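Local coordinates for aminoglycoside acetyltransferase meta-AAC0020 (Uncultured bacterium, PDB 5F47), which transfers an acetyl group from acetyl-coenzyme A to aminoglycoside antibiotics, as a GNAT-fold enzyme of antibiotic resistance, at the calcium ion site and the interface of chains A and B. Sequence-based numbering; all coordinates share one arbitrary frame. Chains: chain A/B, aminoglycoside acetyltransferase meta-AAC0020.

Contact 1: the calcium ion site. Residues chain A 18, 49, 53-55. With CA (calcium ion), chain C.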
loop_
_atom_site.group_PDB
_atom_site.type_symbol
_atom_site.label_atom_id
_atom_site.label_comp_id
_atom_site.label_asym_id
_atom_site.label_seq_id
_atom_site.Cartn_x
_atom_site.Cartn_y
_atom_site.Cartn_z
ATOM N N GLU A 18 18.298 1.687 -11.661
ATOM C CA GLU A 18 17.571 1.994 -12.889
ATOM C C GLU A 18 18.129 1.300 -14.121
ATOM O O GLU A 18 17.426 1.149 -15.115
ATOM C CB GLU A 18 17.530 3.508 -13.111
ATOM C CG GLU A 18 16.641 4.231 -12.097
ATOM C CD GLU A 18 16.446 5.698 -12.428
ATOM O OE1 GLU A 18 16.856 6.165 -13.514
ATOM O OE2 GLU A 18 15.889 6.405 -11.577
ATOM N N GLN A 49 10.328 -0.085 -17.283
ATOM C CA GLN A 49 11.435 0.839 -17.011
ATOM C C GLN A 49 10.976 2.099 -16.272
ATOM O O GLN A 49 11.651 2.573 -15.359
ATOM C CB GLN A 49 12.141 1.238 -18.314
ATOM C CG GLN A 49 13.402 2.111 -18.103
ATOM C CD GLN A 49 14.535 1.345 -17.436
ATOM O OE1 GLN A 49 15.124 0.449 -18.035
ATOM N NE2 GLN A 49 14.850 1.711 -16.204
ATOM N N ASN A 53 12.178 3.326 -12.556
ATOM C CA ASN A 53 12.752 4.667 -12.402
ATOM C C ASN A 53 12.041 5.525 -11.345
ATOM O O ASN A 53 12.532 6.622 -10.997
ATOM C CB ASN A 53 12.737 5.398 -13.757
ATOM C CG ASN A 53 13.761 4.837 -14.762
ATOM O OD1 ASN A 53 14.554 3.958 -14.448
ATOM N ND2 ASN A 53 13.676 5.301 -15.988
ATOM N N GLN A 54 10.927 5.022 -10.802
ATOM C CA GLN A 54 10.163 5.779 -9.801
ATOM C C GLN A 54 10.949 5.879 -8.504
ATOM O O GLN A 54 11.565 4.899 -8.081
ATOM C CB GLN A 54 8.797 5.137 -9.535
ATOM C CG GLN A 54 7.911 5.185 -10.748
ATOM C CD GLN A 54 6.496 4.688 -10.525
ATOM O OE1 GLN A 54 5.751 4.497 -11.486
ATOM N NE2 GLN A 54 6.111 4.468 -9.263
ATOM N N ASN A 55 10.876 7.026 -7.843
ATOM C CA ASN A 55 11.588 7.153 -6.568
ATOM C C ASN A 55 10.830 6.576 -5.379
ATOM O O ASN A 55 11.319 6.646 -4.253
ATOM C CB ASN A 55 11.946 8.613 -6.310
ATOM C CG ASN A 55 13.035 9.114 -7.246
ATOM O OD1 ASN A 55 13.807 8.325 -7.803
ATOM N ND2 ASN A 55 13.112 10.430 -7.416
HETATM CA CA CA C . 14.595 7.511 -10.257
HETATM O O HOH W 1 16.554 8.996 -10.328
HETATM O O HOH W 2 15.969 6.693 -8.666
HETATM O O HOH W 3 13.446 9.029 -11.887
#

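Contact 2: the interface of chains A and B. Residues chain A 112, 121-125, 142-145; chain B 152-156.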
loop_
_atom_site.group_PDB
_atom_site.type_symbol
_atom_site.label_atom_id
_atom_site.label_comp_id
_atom_site.label_asym_id
_atom_site.label_seq_id
_atom_site.Cartn_x
_atom_site.Cartn_y
_atom_site.Cartn_z
ATOM N N ASN A 112 14.667 -4.495 5.190
ATOM C CA ASN A 112 14.454 -3.734 6.411
ATOM C C ASN A 112 15.690 -2.920 6.786
ATOM O O ASN A 112 15.575 -1.807 7.299
ATOM C CB ASN A 112 14.031 -4.677 7.542
ATOM C CG ASN A 112 12.615 -5.179 7.348
ATOM O OD1 ASN A 112 11.880 -4.615 6.546
ATOM N ND2 ASN A 112 12.231 -6.229 8.062
ATOM N N GLU A 121 9.839 4.662 9.145
ATOM C CA GLU A 121 9.191 4.301 10.402
ATOM C C GLU A 121 8.995 2.792 10.521
ATOM O O GLU A 121 9.258 2.196 11.561
ATOM C CB GLU A 121 7.826 5.002 10.523
ATOM C CG GLU A 121 7.198 4.842 11.898
ATOM C CD GLU A 121 5.774 5.389 12.008
ATOM O OE1 GLU A 121 5.384 5.796 13.121
ATOM O OE2 GLU A 121 5.034 5.370 11.024
ATOM N N GLU A 122 8.532 2.187 9.429
ATOM C CA GLU A 122 7.957 0.855 9.519
ATOM C C GLU A 122 7.824 0.252 8.128
ATOM O O GLU A 122 7.614 0.975 7.149
ATOM C CB GLU A 122 6.595 0.947 10.211
ATOM C CG GLU A 122 5.958 -0.364 10.607
ATOM C CD GLU A 122 4.867 -0.151 11.629
ATOM O OE1 GLU A 122 3.693 -0.277 11.266
ATOM O OE2 GLU A 122 5.178 0.152 12.803
ATOM N N VAL A 123 7.958 -1.073 8.056
ATOM C CA VAL A 123 7.782 -1.845 6.831
ATOM C C VAL A 123 6.645 -2.813 7.110
ATOM O O VAL A 123 6.537 -3.342 8.207
ATOM C CB VAL A 123 9.058 -2.620 6.455
ATOM C CG1 VAL A 123 8.885 -3.422 5.185
ATOM C CG2 VAL A 123 10.265 -1.667 6.294
ATOM N N PHE A 124 5.766 -3.052 6.141
ATOM C CA PHE A 124 4.723 -4.041 6.388
ATOM C C PHE A 124 4.455 -4.857 5.152
ATOM O O PHE A 124 4.823 -4.474 4.040
ATOM C CB PHE A 124 3.420 -3.385 6.907
ATOM C CG PHE A 124 2.684 -2.532 5.889
ATOM C CD1 PHE A 124 3.130 -1.257 5.567
ATOM C CD2 PHE A 124 1.540 -3.003 5.290
ATOM C CE1 PHE A 124 2.435 -0.467 4.640
ATOM C CE2 PHE A 124 0.835 -2.218 4.351
ATOM C CZ PHE A 124 1.284 -0.957 4.042
ATOM N N VAL A 125 3.781 -5.976 5.367
ATOM C CA VAL A 125 3.540 -6.950 4.301
ATOM C C VAL A 125 2.258 -7.717 4.613
ATOM O O VAL A 125 1.876 -7.898 5.765
ATOM C CB VAL A 125 4.755 -7.905 4.151
ATOM C CG1 VAL A 125 4.940 -8.752 5.391
ATOM C CG2 VAL A 125 4.593 -8.822 2.926
ATOM N N LYS A 142 10.868 -12.516 12.709
ATOM C CA LYS A 142 10.811 -11.666 13.899
ATOM C C LYS A 142 10.098 -10.327 13.673
ATOM O O LYS A 142 10.649 -9.269 13.967
ATOM C CB LYS A 142 12.231 -11.404 14.426
ATOM C CG LYS A 142 12.965 -12.653 14.897
ATOM C CD LYS A 142 14.455 -12.392 15.088
ATOM C CE LYS A 142 15.176 -12.265 13.752
ATOM N NZ LYS A 142 16.622 -11.925 13.913
ATOM N N PRO A 143 8.864 -10.357 13.154
ATOM C CA PRO A 143 8.154 -9.079 13.012
ATOM C C PRO A 143 7.760 -8.483 14.361
ATOM O O PRO A 143 7.621 -9.208 15.350
ATOM C CB PRO A 143 6.898 -9.454 12.218
ATOM C CG PRO A 143 6.672 -10.901 12.593
ATOM C CD PRO A 143 8.040 -11.499 12.715
ATOM N N THR A 144 7.546 -7.174 14.388
ATOM C CA THR A 144 7.168 -6.477 15.613
ATOM C C THR A 144 5.743 -6.833 16.021
ATOM O O THR A 144 5.434 -7.016 17.205
ATOM C CB THR A 144 7.274 -4.962 15.403
ATOM O OG1 THR A 144 8.568 -4.666 14.853
ATOM C CG2 THR A 144 7.098 -4.215 16.728
ATOM N N ALA A 145 4.879 -6.934 15.024
ATOM C CA ALA A 145 3.482 -7.253 15.280
ATOM C C ALA A 145 2.863 -7.980 14.112
ATOM O O ALA A 145 3.353 -7.911 12.985
ATOM C CB ALA A 145 2.680 -5.988 15.583
ATOM N N PHE B 152 1.879 -8.157 8.700
ATOM C CA PHE B 152 3.068 -8.227 9.546
ATOM C C PHE B 152 3.780 -6.894 9.474
ATOM O O PHE B 152 3.920 -6.328 8.395
ATOM C CB PHE B 152 4.003 -9.347 9.100
ATOM C CG PHE B 152 3.417 -10.711 9.257
ATOM C CD1 PHE B 152 2.730 -11.304 8.211
ATOM C CD2 PHE B 152 3.558 -11.418 10.443
ATOM C CE1 PHE B 152 2.174 -12.576 8.352
ATOM C CE2 PHE B 152 2.993 -12.684 10.585
ATOM C CZ PHE B 152 2.321 -13.263 9.536
ATOM N N TYR B 153 4.197 -6.401 10.629
ATOM C CA TYR B 153 4.799 -5.074 10.758
ATOM C C TYR B 153 6.196 -5.176 11.326
ATOM O O TYR B 153 6.397 -5.864 12.329
ATOM C CB TYR B 153 3.949 -4.176 11.684
ATOM C CG TYR B 153 2.544 -3.984 11.183
ATOM C CD1 TYR B 153 2.259 -2.999 10.247
ATOM C CD2 TYR B 153 1.506 -4.769 11.653
ATOM C CE1 TYR B 153 0.974 -2.812 9.773
ATOM C CE2 TYR B 153 0.214 -4.588 11.178
ATOM C CZ TYR B 153 -0.033 -3.610 10.254
ATOM O OH TYR B 153 -1.325 -3.435 9.790
ATOM N N TYR B 154 7.128 -4.463 10.697
ATOM C CA TYR B 154 8.503 -4.357 11.190
ATOM C C TYR B 154 8.746 -2.893 11.531
ATOM O O TYR B 154 8.964 -2.065 10.649
ATOM C CB TYR B 154 9.505 -4.843 10.136
ATOM C CG TYR B 154 9.220 -6.219 9.546
ATOM C CD1 TYR B 154 8.398 -6.368 8.430
ATOM C CD2 TYR B 154 9.810 -7.347 10.075
ATOM C CE1 TYR B 154 8.147 -7.630 7.888
ATOM C CE2 TYR B 154 9.588 -8.607 9.533
ATOM C CZ TYR B 154 8.759 -8.737 8.445
ATOM O OH TYR B 154 8.532 -9.977 7.888
ATOM N N THR B 155 8.695 -2.572 12.823
ATOM C CA THR B 155 8.883 -1.187 13.257
ATOM C C THR B 155 10.376 -0.954 13.397
ATOM O O THR B 155 11.054 -1.690 14.098
ATOM C CB THR B 155 8.139 -0.879 14.585
ATOM O OG1 THR B 155 6.785 -1.339 14.494
ATOM C CG2 THR B 155 8.144 0.619 14.859
ATOM N N LEU B 156 10.896 0.052 12.693
ATOM C CA LEU B 156 12.343 0.198 12.531
ATOM C C LEU B 156 12.977 1.071 13.596
ATOM O O LEU B 156 12.368 2.034 14.072
ATOM C CB LEU B 156 12.638 0.793 11.155
ATOM C CG LEU B 156 11.974 0.037 10.000
ATOM C CD1 LEU B 156 12.286 0.773 8.705
ATOM C CD2 LEU B 156 12.406 -1.434 9.942
HETATM O O HOH W 4 10.458 -3.206 16.273
HETATM O O HOH W 5 10.260 3.714 13.840
#

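Contact 1: the calcium ion site
A distorted six-coordinate shell of oxygens surrounds the calcium ion, which is partly occupied; the modelled ligands include protein oxygens and waters 1, 2 and 3. The shortest bond is from A:Glu18, whose carboxylate oxygen OE2 lies 2.2 Å from the calcium CA. A:Glu18 binds in monodentate fashion, since its other carboxylate oxygen, OE1, lies 4.2 Å from the calcium CA. The A:Glu18 chain reaches out tip first: CG is anti to the carbonyl carbon, and the chain is extended beyond it (chi2 -172°). The backbone carbonyl O of A:Asn53 lies 2.4 Å from the calcium CA, and the side-chain amide oxygen OD1 of A:Asn55 makes a longer bond of 2.7 Å to it. A:Asn55 is poorly ordered, so that ligand is probably the least firmly held. The ion may come from crystallisation, and the structure alone does not show a role in catalysis.

In the second shell, A:Gln49 NE2 donates to the backbone O of A:Glu18 at 2.9 Å, in the carbonyl plane and on a lone pair. A:Gln49 NE2 also donates to A:Asn53 OD1 at 2.9 Å, from 41° above that carbonyl plane. Its amide thus ties the two ligand-bearing segments together.

Helix 45-52 supplies A:Gln49, and the loop between it and strand 57-64 supplies A:Asn53 and A:Asn55. A:Glu18 belongs to the loop between strand 11-15 and helix 21-34.

Contact 2: the interface of chains A and B
Strand insertion at the interface of chains A and B in the deposited assembly is centred on B:Tyr153, B:Tyr154 and A:Glu122, which bury 86, 81 and 68 Å² respectively. Strand 145-155 of chain B runs antiparallel to strand 122-128 of chain A on one side and meets the start of A:145-155 on the other, so it is inserted between two segments of its partner.

B:Tyr153 bonds through its backbone toward the second segment. B:Tyr153 O accepts from both A:Thr144 N and A:Ala145 N; the first bond, 2.7 Å, lies nearly along the C=O axis, whereas the second uses a lone pair. The B:Tyr153 ring, with CG anti to the carbonyl carbon, sets ring carbon CD1 3.6 Å from A:Phe124 CB. The A:Glu122 carboxylate crosses this ring obliquely, their planes 62° apart, and places OE1 3.2 Å from CD1 of B:Tyr153. A:Glu122 OE2 accepts from the hydroxyl OG1 of B:Thr155 at 2.8 Å, approached from above the carboxylate plane. The extended A:Glu122 chain, CG anti to the backbone N (chi1 -170°), delivers both oxygens to these partners.

B:Tyr154 faces the first segment: its N meets A:Val123 O at 2.8 Å, almost straight at the hydrogen (171°), and its O receives A:Val123 N. The B:Tyr154 ring carries A:Asn112 ND2 over one face, 3.3 Å above the plane and offset toward the rim. Through CD2 and CE2 the ring also packs against A:Pro143, with B:Tyr154 CD2 3.8 Å from A:Pro143 CA.

Beyond the tyrosines, A:Thr144 OG1 accepts from B:Thr155 N and also contacts water 4, which bonds to B:Thr155 O at 2.7 Å.

About 24 Å separates the C-alpha centres of contact 1 and contact 2, and they have no residue or secondary-structure element in common. Contact 1 draws on the N-terminal part of the chain, around helix 45-52 and the loops after strand 11-15 and that helix. Contact 2 draws on the C-terminal part, helix 103-117 and strands 122-128 and 145-155. The ion therefore takes no direct part in this patch of the pairing. The two-fold symmetry gives contact 2 a twin with chains exchanged, consistent with a reciprocal strand-swapped dimer, although the deposited assembly alone does not prove the solution state.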